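Local coordinates for conserved hypothetical protein (Sulfolobus solfataricus, PDB 2FNA) that binds adenine nucleotide, held here as ADP, and as an archaeal AAA+ ATPase of the P-loop class probably hydrolyses ATP, at residues F4-K9 / L246-F251; L36-T41 / G240-W245; A225-K230 / I252-K257; E213-L218 / D231-Y236. One frame throughout, in Å; residues are numbered along the deposited sequence.

Interaction 1: F4-K9 / L246-F251. With ADP (adenosine-5'-diphosphate), chain D.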
# COMPACT_ATOMS: atom_id res chain seq x y z
N PHE A 4 11.93 -7.84 -14.46
CA PHE A 4 10.52 -8.22 -14.61
C PHE A 4 10.02 -9.30 -13.64
O PHE A 4 8.95 -9.84 -13.85
CB PHE A 4 10.26 -8.65 -16.04
CG PHE A 4 10.52 -7.58 -17.07
CD1 PHE A 4 10.26 -6.25 -16.82
CD2 PHE A 4 11.00 -7.93 -18.31
CE1 PHE A 4 10.49 -5.30 -17.79
CE2 PHE A 4 11.22 -6.99 -19.26
CZ PHE A 4 10.96 -5.68 -19.00
N ASP A 5 10.77 -9.64 -12.58
CA ASP A 5 10.22 -10.54 -11.57
C ASP A 5 8.86 -10.01 -11.03
O ASP A 5 8.72 -8.83 -10.65
CB ASP A 5 11.19 -10.73 -10.38
CG ASP A 5 12.43 -11.50 -10.75
OD1 ASP A 5 12.44 -12.25 -11.76
OD2 ASP A 5 13.41 -11.38 -10.00
N THR A 6 7.86 -10.87 -11.07
CA THR A 6 6.53 -10.54 -10.62
C THR A 6 6.40 -10.91 -9.13
O THR A 6 5.79 -11.96 -8.76
CB THR A 6 5.44 -11.34 -11.42
OG1 THR A 6 5.65 -12.73 -11.22
CG2 THR A 6 5.51 -10.98 -12.92
N SER A 7 7.05 -10.10 -8.32
CA SER A 7 6.92 -10.05 -6.86
C SER A 7 7.64 -8.73 -6.47
O SER A 7 8.39 -8.15 -7.29
CB SER A 7 7.49 -11.30 -6.15
OG SER A 7 8.88 -11.49 -6.39
N PRO A 8 7.37 -8.20 -5.27
CA PRO A 8 8.11 -7.02 -4.88
C PRO A 8 9.64 -7.23 -4.88
O PRO A 8 10.13 -8.25 -4.41
CB PRO A 8 7.56 -6.73 -3.47
CG PRO A 8 6.14 -7.24 -3.56
CD PRO A 8 6.37 -8.56 -4.23
N LYS A 9 10.37 -6.26 -5.42
CA LYS A 9 11.82 -6.38 -5.53
C LYS A 9 12.40 -6.16 -4.16
O LYS A 9 11.82 -5.42 -3.37
CB LYS A 9 12.40 -5.36 -6.52
CG LYS A 9 11.83 -5.44 -7.95
CD LYS A 9 11.94 -6.84 -8.58
CE LYS A 9 11.85 -6.76 -10.12
NZ LYS A 9 10.47 -6.37 -10.67
N LEU A 246 3.30 -3.16 -16.13
CA LEU A 246 4.39 -3.16 -17.11
C LEU A 246 5.38 -4.30 -16.83
O LEU A 246 5.92 -4.91 -17.76
CB LEU A 246 5.12 -1.81 -17.07
CG LEU A 246 4.30 -0.67 -17.70
CD1 LEU A 246 4.97 0.62 -17.47
CD2 LEU A 246 4.10 -0.88 -19.19
N THR A 247 5.61 -4.54 -15.55
CA THR A 247 6.45 -5.65 -15.08
C THR A 247 5.91 -7.02 -15.51
O THR A 247 6.66 -7.85 -15.99
CB THR A 247 6.56 -5.63 -13.54
OG1 THR A 247 7.10 -4.38 -13.11
CG2 THR A 247 7.47 -6.75 -12.96
N TYR A 248 4.62 -7.27 -15.26
CA TYR A 248 3.96 -8.49 -15.67
C TYR A 248 4.05 -8.67 -17.19
O TYR A 248 4.47 -9.69 -17.63
CB TYR A 248 2.49 -8.44 -15.25
CG TYR A 248 1.76 -9.77 -15.37
CD1 TYR A 248 1.81 -10.69 -14.33
CD2 TYR A 248 1.01 -10.08 -16.50
CE1 TYR A 248 1.14 -11.92 -14.43
CE2 TYR A 248 0.34 -11.30 -16.59
CZ TYR A 248 0.41 -12.22 -15.55
OH TYR A 248 -0.25 -13.48 -15.63
N PHE A 249 3.69 -7.64 -17.96
CA PHE A 249 3.86 -7.65 -19.41
C PHE A 249 5.26 -8.06 -19.81
O PHE A 249 5.44 -8.88 -20.67
CB PHE A 249 3.58 -6.28 -20.05
CG PHE A 249 4.03 -6.22 -21.48
CD1 PHE A 249 3.24 -6.76 -22.50
CD2 PHE A 249 5.26 -5.68 -21.82
CE1 PHE A 249 3.67 -6.76 -23.79
CE2 PHE A 249 5.68 -5.67 -23.13
CZ PHE A 249 4.88 -6.23 -24.12
N GLY A 250 6.26 -7.43 -19.20
CA GLY A 250 7.64 -7.72 -19.54
C GLY A 250 7.95 -9.17 -19.27
O GLY A 250 8.59 -9.83 -20.06
N PHE A 251 7.45 -9.69 -18.16
CA PHE A 251 7.68 -11.07 -17.81
C PHE A 251 7.04 -11.99 -18.86
O PHE A 251 7.70 -12.90 -19.37
CB PHE A 251 7.16 -11.40 -16.40
CG PHE A 251 7.44 -12.83 -15.99
CD1 PHE A 251 6.67 -13.86 -16.49
CD2 PHE A 251 8.50 -13.13 -15.16
CE1 PHE A 251 6.95 -15.20 -16.18
CE2 PHE A 251 8.78 -14.45 -14.84
CZ PHE A 251 7.99 -15.49 -15.34
PB ADP D . 2.99 -1.68 -4.23
O1B ADP D . 3.10 -0.20 -4.44
O2B ADP D . 1.63 -2.21 -4.64
O3B ADP D . 3.50 -2.21 -2.93
PA ADP D . 5.04 -3.48 -5.35
O1A ADP D . 6.34 -3.16 -4.68
O2A ADP D . 4.39 -4.66 -4.77
O3A ADP D . 3.97 -2.26 -5.44
O5' ADP D . 5.36 -3.58 -6.91
C5' ADP D . 4.41 -4.05 -7.87
C4' ADP D . 5.12 -4.87 -8.95
O4' ADP D . 5.84 -4.03 -9.84
C3' ADP D . 6.13 -5.84 -8.43
O3' ADP D . 6.21 -6.92 -9.39
C2' ADP D . 7.44 -5.08 -8.48
O2' ADP D . 8.56 -5.93 -8.62
C1' ADP D . 7.23 -4.27 -9.73
N9 ADP D . 7.86 -2.95 -9.74
C8 ADP D . 7.28 -1.80 -9.34
N7 ADP D . 8.10 -0.77 -9.54
C5 ADP D . 9.25 -1.27 -10.07
C6 ADP D . 10.55 -0.74 -10.54
N6 ADP D . 10.81 0.58 -10.45
N1 ADP D . 11.46 -1.61 -11.05
C2 ADP D . 11.21 -2.93 -11.16
N3 ADP D . 10.06 -3.48 -10.76
C4 ADP D . 9.07 -2.71 -10.23
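Beside the ADP pocket, Phe4 of the N-terminal loop lays its ring on Gly250 of helix 243-256. Gly250 CA stands over the centre of one ring face, 3.6 Å from the centroid and 13° off the normal, a CH-pi contact; a side chain at this glycine would run into the ring, which is why bare backbone suits the place. Further along, Thr247 holds CG2 anti to the backbone N, which puts this methyl beside Phe4 O and 3.4 Å from Asp5 O; Thr6 CG2 touches both Phe251 CB, at 3.9 Å, and the ring of Tyr248. Asp5 O also accepts Lys9 NZ on an in-plane lone pair (3.0 Å). The ammonium does more: Lys9 NZ reaches ADP O2' at 2.8 Å and ADP N3 at 2.9 Å, and it bonds to Leu3 O as well, so one long, flexible chain ties ribose, adenine and loop together. Ser7 O takes the proton of ADP O2' at 2.6 Å, while Thr247 OG1, anti to the carbonyl carbon (chi1 -58°) and bonded to Pro243 O, faces the sugar. An alanine in place of Phe4 would probably open a gap over Gly250 and leave the start of the loop freer to shift against the helix. Around this site, Phe222 of helix 211-225 meets the Phe4 ring edge-to-face, and Tyr269 of helix 259-282 stacks on Tyr248.

Interaction 2: L36-T41 / G240-W245. With ADP (adenosine-5'-diphosphate), chain D.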
# COMPACT_ATOMS: atom_id res chain seq x y z
N LEU A 36 3.72 6.65 -0.06
CA LEU A 36 2.46 6.76 -0.78
C LEU A 36 2.57 6.32 -2.25
O LEU A 36 3.66 6.19 -2.81
CB LEU A 36 1.95 8.22 -0.72
CG LEU A 36 1.93 8.87 0.67
CD1 LEU A 36 1.57 10.34 0.59
CD2 LEU A 36 0.96 8.16 1.58
N GLY A 37 1.41 6.10 -2.86
CA GLY A 37 1.34 5.64 -4.24
C GLY A 37 0.20 4.68 -4.42
O GLY A 37 -0.16 3.96 -3.50
N LEU A 38 -0.40 4.68 -5.62
CA LEU A 38 -1.43 3.70 -5.94
C LEU A 38 -0.88 2.31 -5.83
O LEU A 38 0.35 2.09 -5.88
CB LEU A 38 -1.94 3.92 -7.37
CG LEU A 38 -2.64 5.26 -7.62
CD1 LEU A 38 -2.71 5.58 -9.17
CD2 LEU A 38 -4.00 5.30 -7.02
N ARG A 39 -1.77 1.34 -5.71
CA ARG A 39 -1.36 -0.02 -5.83
C ARG A 39 -0.45 -0.22 -7.02
O ARG A 39 -0.63 0.36 -8.09
CB ARG A 39 -2.55 -0.95 -5.95
CG ARG A 39 -3.13 -1.34 -4.67
CD ARG A 39 -4.21 -2.38 -4.87
NE ARG A 39 -5.35 -2.04 -4.06
CZ ARG A 39 -5.40 -2.16 -2.74
NH1 ARG A 39 -4.37 -2.66 -2.06
NH2 ARG A 39 -6.50 -1.78 -2.10
N ARG A 40 0.55 -1.07 -6.81
CA ARG A 40 1.47 -1.54 -7.85
C ARG A 40 2.42 -0.50 -8.38
O ARG A 40 2.94 -0.64 -9.49
CB ARG A 40 0.68 -2.19 -8.99
CG ARG A 40 0.14 -3.51 -8.60
CD ARG A 40 -0.83 -4.01 -9.64
NE ARG A 40 -2.12 -3.32 -9.60
CZ ARG A 40 -3.08 -3.58 -8.72
NH1 ARG A 40 -2.93 -4.51 -7.78
NH2 ARG A 40 -4.23 -2.93 -8.80
N THR A 41 2.71 0.50 -7.55
CA THR A 41 3.66 1.56 -7.91
C THR A 41 5.08 1.33 -7.34
O THR A 41 5.99 2.08 -7.65
CB THR A 41 3.14 2.99 -7.57
OG1 THR A 41 2.70 3.03 -6.21
CG2 THR A 41 1.96 3.40 -8.49
N GLY A 240 -0.52 1.24 -20.03
CA GLY A 240 -0.40 2.45 -19.21
C GLY A 240 0.86 2.41 -18.36
O GLY A 240 1.76 1.61 -18.60
N GLY A 241 0.91 3.31 -17.37
CA GLY A 241 2.13 3.56 -16.61
C GLY A 241 2.31 2.84 -15.29
O GLY A 241 3.35 2.98 -14.65
N ILE A 242 1.32 2.09 -14.83
CA ILE A 242 1.48 1.41 -13.54
C ILE A 242 2.62 0.41 -13.59
O ILE A 242 2.60 -0.51 -14.41
CB ILE A 242 0.16 0.76 -13.08
CG1 ILE A 242 -0.86 1.86 -12.71
CG2 ILE A 242 0.36 -0.25 -11.93
CD1 ILE A 242 -0.51 2.70 -11.49
N PRO A 243 3.66 0.59 -12.74
CA PRO A 243 4.82 -0.30 -12.86
C PRO A 243 4.52 -1.79 -12.79
O PRO A 243 5.14 -2.57 -13.54
CB PRO A 243 5.73 0.13 -11.70
CG PRO A 243 5.42 1.57 -11.51
CD PRO A 243 3.90 1.65 -11.75
N GLY A 244 3.64 -2.17 -11.89
CA GLY A 244 3.26 -3.57 -11.70
C GLY A 244 2.71 -4.21 -12.95
O GLY A 244 3.00 -5.39 -13.23
N TRP A 245 1.92 -3.47 -13.74
CA TRP A 245 1.36 -4.06 -14.95
C TRP A 245 2.43 -4.16 -16.06
O TRP A 245 2.46 -5.13 -16.84
CB TRP A 245 0.20 -3.24 -15.49
CG TRP A 245 -0.98 -3.02 -14.60
CD1 TRP A 245 -1.66 -1.89 -14.51
CD2 TRP A 245 -1.65 -3.97 -13.74
NE1 TRP A 245 -2.70 -2.03 -13.65
CE2 TRP A 245 -2.72 -3.30 -13.16
CE3 TRP A 245 -1.45 -5.32 -13.41
CZ2 TRP A 245 -3.60 -3.90 -12.26
CZ3 TRP A 245 -2.32 -5.92 -12.51
CH2 TRP A 245 -3.38 -5.22 -11.95
PB ADP D . 2.99 -1.68 -4.23
O1B ADP D . 3.10 -0.20 -4.44
O2B ADP D . 1.63 -2.21 -4.64
O3B ADP D . 3.50 -2.21 -2.93
PA ADP D . 5.04 -3.48 -5.35
O1A ADP D . 6.34 -3.16 -4.68
O2A ADP D . 4.39 -4.66 -4.77
O3A ADP D . 3.97 -2.26 -5.44
O5' ADP D . 5.36 -3.58 -6.91
C5' ADP D . 4.41 -4.05 -7.87
C4' ADP D . 5.12 -4.87 -8.95
O4' ADP D . 5.84 -4.03 -9.84
C3' ADP D . 6.13 -5.84 -8.43
O3' ADP D . 6.21 -6.92 -9.39
C2' ADP D . 7.44 -5.08 -8.48
O2' ADP D . 8.56 -5.93 -8.62
C1' ADP D . 7.23 -4.27 -9.73
N9 ADP D . 7.86 -2.95 -9.74
C8 ADP D . 7.28 -1.80 -9.34
N7 ADP D . 8.10 -0.77 -9.54
C5 ADP D . 9.25 -1.27 -10.07
C6 ADP D . 10.55 -0.74 -10.54
N6 ADP D . 10.81 0.58 -10.45
N1 ADP D . 11.46 -1.61 -11.05
C2 ADP D . 11.21 -2.93 -11.16
N3 ADP D . 10.06 -3.48 -10.76
C4 ADP D . 9.07 -2.71 -10.23
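Gly244 N donates to Arg40 O at 2.9 Å, the one hydrogen bond between 36-41 and 240-245, and Pro243 CD and Ile242 CG2 pack beside the same oxygen at 3.4 Å and 3.6 Å. The bond gives an amide in the first turn of helix 243-256 an acceptor, and Gly244 suits the spot because a side chain there would collide with Arg40 CB. The Arg40 chain runs out over the indole of Trp245. Its bend at chi3 (-75°) sets NE above the ring near the rim, 3.1 Å from Trp245 CZ2, and Arg40 CD makes a CH-pi contact over the six-membered ring, 3.7 Å from its centroid. Guanidinium and indole planes are 29° apart, and Arg39 CB covers the opposite face of the guanidinium. The polar ends are paired beyond the contact: Arg40 NH1 forms a salt bridge with Glu277, and Trp245 NE1 a hydrogen bond with Glu349. An alanine in place of Trp245 would probably leave Glu349 without its indole N-H and the Arg40 chain less firmly held, without the indole under it. Arg40 N donates to ADP O2B at 2.7 Å and Thr41 N, weakly, to O1B, two amides presented by the type II turn from Leu38 to Thr41. Thr41 OG1 braces that turn by bonding to Leu38 O at 2.6 Å. A strand, a glycine-containing loop and a helix offering amides to the phosphates fit a Walker A P-loop with Gly37, Gly42, Lys43 and Ser44, here leaning on a helix that, as in other AAA+ proteins, follows the nucleotide-binding core.

Interaction 3: A225-K230 / I252-K257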
# COMPACT_ATOMS: atom_id res chain seq x y z
N ALA A 225 17.59 -8.78 -20.68
CA ALA A 225 17.33 -10.16 -21.16
C ALA A 225 18.11 -10.49 -22.44
O ALA A 225 18.24 -11.66 -22.81
CB ALA A 225 15.82 -10.38 -21.39
N ASP A 226 18.61 -9.45 -23.10
CA ASP A 226 19.34 -9.55 -24.35
C ASP A 226 18.46 -9.97 -25.52
O ASP A 226 18.86 -10.81 -26.32
CB ASP A 226 20.54 -10.50 -24.21
CG ASP A 226 21.61 -10.26 -25.25
OD1 ASP A 226 21.53 -9.22 -25.97
OD2 ASP A 226 22.52 -11.11 -25.34
N ILE A 227 17.28 -9.37 -25.63
CA ILE A 227 16.35 -9.65 -26.71
C ILE A 227 15.95 -8.34 -27.36
O ILE A 227 15.99 -7.30 -26.71
CB ILE A 227 15.08 -10.37 -26.21
CG1 ILE A 227 14.21 -9.46 -25.36
CG2 ILE A 227 15.46 -11.65 -25.45
CD1 ILE A 227 12.74 -9.63 -25.59
N ASP A 228 15.56 -8.39 -28.63
CA ASP A 228 15.16 -7.18 -29.35
C ASP A 228 13.74 -6.82 -28.94
O ASP A 228 12.97 -7.68 -28.53
CB ASP A 228 15.25 -7.37 -30.88
CG ASP A 228 15.48 -6.05 -31.64
OD1 ASP A 228 15.78 -5.01 -31.01
OD2 ASP A 228 15.37 -6.06 -32.89
N PHE A 229 13.41 -5.54 -28.97
CA PHE A 229 12.03 -5.11 -28.84
C PHE A 229 11.87 -3.78 -29.56
O PHE A 229 12.76 -2.96 -29.53
CB PHE A 229 11.65 -4.98 -27.36
CG PHE A 229 10.16 -4.95 -27.12
CD1 PHE A 229 9.44 -6.14 -27.01
CD2 PHE A 229 9.48 -3.75 -27.03
CE1 PHE A 229 8.07 -6.11 -26.79
CE2 PHE A 229 8.11 -3.73 -26.80
CZ PHE A 229 7.41 -4.91 -26.69
N LYS A 230 10.74 -3.59 -30.24
CA LYS A 230 10.48 -2.37 -31.02
C LYS A 230 9.23 -1.58 -30.60
O LYS A 230 9.23 -0.32 -30.62
CB LYS A 230 10.41 -2.74 -32.52
CG LYS A 230 11.78 -2.90 -33.19
N ILE A 252 5.76 -11.75 -19.16
CA ILE A 252 5.05 -12.59 -20.11
C ILE A 252 5.66 -12.52 -21.49
O ILE A 252 5.81 -13.55 -22.16
CB ILE A 252 3.53 -12.24 -20.21
CG1 ILE A 252 2.83 -12.43 -18.86
CG2 ILE A 252 2.86 -13.11 -21.25
CD1 ILE A 252 2.95 -13.80 -18.30
N TYR A 253 6.01 -11.31 -21.95
CA TYR A 253 6.62 -11.21 -23.28
C TYR A 253 7.95 -11.96 -23.35
O TYR A 253 8.27 -12.56 -24.34
CB TYR A 253 6.86 -9.75 -23.69
CG TYR A 253 7.38 -9.69 -25.10
CD1 TYR A 253 6.52 -9.71 -26.18
CD2 TYR A 253 8.76 -9.65 -25.37
CE1 TYR A 253 6.99 -9.71 -27.49
CE2 TYR A 253 9.23 -9.62 -26.66
CZ TYR A 253 8.35 -9.65 -27.71
OH TYR A 253 8.81 -9.64 -29.01
N LEU A 254 8.74 -11.91 -22.29
CA LEU A 254 9.99 -12.68 -22.27
C LEU A 254 9.71 -14.16 -22.33
O LEU A 254 10.44 -14.94 -22.93
CB LEU A 254 10.79 -12.33 -21.02
CG LEU A 254 11.52 -10.98 -21.00
CD1 LEU A 254 12.40 -10.91 -19.77
CD2 LEU A 254 12.36 -10.75 -22.23
N ASP A 255 8.61 -14.55 -21.73
CA ASP A 255 8.30 -15.95 -21.64
C ASP A 255 7.75 -16.49 -22.94
O ASP A 255 7.96 -17.64 -23.25
CB ASP A 255 7.27 -16.18 -20.53
CG ASP A 255 7.15 -17.62 -20.18
OD1 ASP A 255 8.21 -18.26 -19.96
OD2 ASP A 255 6.01 -18.12 -20.20
N ASN A 256 7.03 -15.66 -23.69
CA ASN A 256 6.38 -16.15 -24.86
C ASN A 256 6.75 -15.44 -26.20
O ASN A 256 6.60 -16.03 -27.26
CB ASN A 256 4.88 -16.17 -24.58
CG ASN A 256 4.14 -15.22 -25.43
OD1 ASN A 256 4.33 -13.99 -25.32
ND2 ASN A 256 3.32 -15.76 -26.35
N LYS A 257 7.24 -14.20 -26.16
CA LYS A 257 7.68 -13.45 -27.36
C LYS A 257 6.59 -13.18 -28.40
O LYS A 257 6.90 -13.00 -29.58
CB LYS A 257 8.85 -14.14 -28.06
CG LYS A 257 10.01 -14.52 -27.14
CD LYS A 257 10.95 -13.38 -26.92
CE LYS A 257 12.15 -13.83 -26.12
NZ LYS A 257 12.99 -14.85 -26.82
O HOH W 1 11.54 -9.73 -29.24
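Phe229 and Tyr253 both hold CG anti to the backbone N (chi1 -163° and -175°), which starts the two rings toward each other between the loop and helix 243-256. They meet as a T-shaped pair, centroids 4.8 Å apart and planes at 90°. The edge of Phe229 is turned to the face of Tyr253: Phe229 CE1 lies over the ring centre, and Phe229 CD1 comes to 3.5 Å from Tyr253 CE2. On the other face of the tyrosine rests Lys257 CA, so the ring is sandwiched between a phenylalanine edge and the backbone where its own helix ends. Ile227 closes in at the rim, its CD1 near the tyrosine plane and 3.7 Å from Tyr253 CE2. The loop starts where helix 211-225 stops in a Schellman motif, with Asp226 at positive phi; the chain leaves the helix there, and Ile227 beyond the turn points to the same neighbouring helix as Ala225 before it. There they share one methyl: Leu254 CD2 is 3.6 Å from Ile227 CD1 and equally 3.6 Å from Ala225 CB, the small alanine leaving room for the leucine tip. Phe222 of helix 211-225 touches Ile227 and Leu254 and stacks on Phe229. Toward the more exposed side the packing is looser, Ile227 CG2 resting on the aliphatic part of Lys257. The phenol end of the tyrosine stays polar: a water lies at the ring edge, 2.7 Å from Tyr253 OH, and donates to Asp228 O at 2.6 Å.

Interaction 4: E213-L218 / D231-Y236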
# COMPACT_ATOMS: atom_id res chain seq x y z
N GLU A 213 9.30 7.27 -18.97
CA GLU A 213 9.78 6.32 -17.94
C GLU A 213 9.36 4.89 -18.21
O GLU A 213 10.15 3.96 -18.05
CB GLU A 213 9.23 6.71 -16.56
CG GLU A 213 9.99 7.86 -15.92
CD GLU A 213 9.33 8.39 -14.67
OE1 GLU A 213 8.10 8.26 -14.53
OE2 GLU A 213 10.05 8.98 -13.84
N ALA A 214 8.12 4.71 -18.64
CA ALA A 214 7.59 3.41 -18.93
C ALA A 214 8.39 2.75 -20.03
O ALA A 214 8.79 1.58 -19.92
CB ALA A 214 6.12 3.53 -19.31
N ILE A 215 8.64 3.51 -21.08
CA ILE A 215 9.42 3.08 -22.24
C ILE A 215 10.85 2.74 -21.80
O ILE A 215 11.39 1.71 -22.19
CB ILE A 215 9.40 4.18 -23.36
CG1 ILE A 215 8.01 4.18 -24.00
CG2 ILE A 215 10.50 3.95 -24.41
CD1 ILE A 215 7.75 5.33 -24.88
N GLU A 216 11.47 3.61 -21.01
CA GLU A 216 12.81 3.35 -20.52
C GLU A 216 12.87 2.11 -19.60
O GLU A 216 13.86 1.41 -19.60
CB GLU A 216 13.37 4.59 -19.82
CG GLU A 216 14.83 4.48 -19.40
CD GLU A 216 15.78 4.01 -20.52
OE1 GLU A 216 15.60 4.39 -21.71
OE2 GLU A 216 16.71 3.24 -20.20
N PHE A 217 11.81 1.84 -18.84
CA PHE A 217 11.73 0.66 -17.96
C PHE A 217 11.76 -0.63 -18.77
O PHE A 217 12.50 -1.57 -18.48
CB PHE A 217 10.43 0.75 -17.12
CG PHE A 217 10.10 -0.48 -16.35
CD1 PHE A 217 10.88 -0.85 -15.27
CD2 PHE A 217 9.00 -1.27 -16.68
CE1 PHE A 217 10.61 -1.97 -14.53
CE2 PHE A 217 8.71 -2.39 -15.94
CZ PHE A 217 9.52 -2.77 -14.86
N LEU A 218 10.93 -0.67 -19.80
CA LEU A 218 10.83 -1.84 -20.67
C LEU A 218 12.12 -2.04 -21.44
O LEU A 218 12.63 -3.16 -21.50
CB LEU A 218 9.72 -1.63 -21.68
CG LEU A 218 8.33 -1.68 -21.07
CD1 LEU A 218 7.38 -1.42 -22.15
CD2 LEU A 218 8.07 -3.04 -20.42
N ASP A 231 8.20 -2.30 -30.17
CA ASP A 231 6.85 -1.74 -29.98
C ASP A 231 6.56 -1.09 -28.61
O ASP A 231 5.52 -1.33 -28.02
CB ASP A 231 5.85 -2.88 -30.19
CG ASP A 231 5.89 -3.43 -31.57
OD1 ASP A 231 5.45 -2.70 -32.49
OD2 ASP A 231 6.35 -4.58 -31.73
N TYR A 232 7.47 -0.26 -28.12
CA TYR A 232 7.30 0.33 -26.81
C TYR A 232 6.06 1.22 -26.71
O TYR A 232 5.42 1.25 -25.67
CB TYR A 232 8.53 1.12 -26.42
CG TYR A 232 9.78 0.30 -26.29
CD1 TYR A 232 10.02 -0.46 -25.14
CD2 TYR A 232 10.75 0.31 -27.29
CE1 TYR A 232 11.19 -1.23 -25.02
CE2 TYR A 232 11.92 -0.42 -27.16
CZ TYR A 232 12.14 -1.18 -26.03
OH TYR A 232 13.31 -1.91 -25.94
N GLU A 233 5.72 1.94 -27.78
CA GLU A 233 4.63 2.92 -27.71
C GLU A 233 3.28 2.25 -27.60
O GLU A 233 2.42 2.72 -26.84
CB GLU A 233 4.62 3.82 -28.95
CG GLU A 233 5.84 4.67 -29.12
CD GLU A 233 5.89 5.77 -28.10
OE1 GLU A 233 4.82 6.31 -27.73
OE2 GLU A 233 7.02 6.09 -27.68
N VAL A 234 3.07 1.17 -28.34
CA VAL A 234 1.81 0.46 -28.23
C VAL A 234 1.66 -0.17 -26.85
O VAL A 234 0.54 -0.26 -26.34
CB VAL A 234 1.60 -0.60 -29.35
CG1 VAL A 234 2.58 -1.73 -29.25
CG2 VAL A 234 0.17 -1.15 -29.29
N VAL A 235 2.77 -0.60 -26.25
CA VAL A 235 2.68 -1.20 -24.92
C VAL A 235 2.21 -0.12 -23.96
O VAL A 235 1.27 -0.34 -23.23
CB VAL A 235 4.01 -1.83 -24.44
CG1 VAL A 235 3.86 -2.35 -22.98
CG2 VAL A 235 4.42 -2.97 -25.34
N TYR A 236 2.84 1.06 -23.96
CA TYR A 236 2.38 2.16 -23.09
C TYR A 236 0.91 2.55 -23.36
O TYR A 236 0.14 2.79 -22.42
CB TYR A 236 3.28 3.39 -23.21
CG TYR A 236 2.84 4.52 -22.28
CD1 TYR A 236 3.00 4.42 -20.89
CD2 TYR A 236 2.22 5.65 -22.79
CE1 TYR A 236 2.54 5.44 -20.06
CE2 TYR A 236 1.78 6.66 -21.97
CZ TYR A 236 1.96 6.57 -20.62
OH TYR A 236 1.50 7.61 -19.83
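Leu218 and Val235 reach toward each other tip to tip, Leu218 CD1 lying 3.7 Å from Val235 CG1, in the buried part of a crossing between two successive helices of the mostly helical region beside the nucleotide-binding core. Helices 211-225 and 232-239 pass with local axes 9.6 Å apart and N-to-C directions at 120°, joined by the loop that includes Phe229. Branched apolar side chains suit this inner side, where Val235 also touches Phe249 of helix 243-256 and Phe229. Leu218 makes a second contact through its stem: CB lies in the plane of the Tyr232 ring, at its edge, 3.7 Å from CD1. The tyrosine gets there with CG anti to the carbonyl carbon (chi1 -63°), beside Phe222 and Arg219 of the first helix. The outer side is more open and mixed in character. Ile215 CG1 sits more loosely, 3.9 Å from Tyr232 CB, but the isoleucine tip ends close against a charged group, CD1 lying 3.0 Å from Glu233 OE2. That carboxylate finds its mate in Arg211 through a salt bridge from OE2, which would be expected to offset its charge at the rim, while the bent glutamate chain brings its end back toward the first helix. At the other end of the crossing small meets large, as the compact Ala214 leaves room for a phenol ring: its CB touches Tyr236 CD1 at 3.6 Å.

Overall arrangement
From the N terminus, interaction 1 closes the longest loop, bringing 4-9 back to 246-251. Interaction 2 nests inside it, joining the loop that follows strand 32-37 of the parallel sheet to the start of helix 243-256, and interaction 4 nests inside both, closing a short loop between helices 211-225 and 232-239. Interaction 3 differs: 225-230 pairs with 252-257, so it crosses the other three. Helix 243-256 is common to interactions 1, 2 and 3, meeting the phosphate loop, the N-terminal loop and the inter-helix loop in turn. ADP touches both interactions 1 and 2, while Phe229 and Phe249 pack together where interactions 3 and 1 meet.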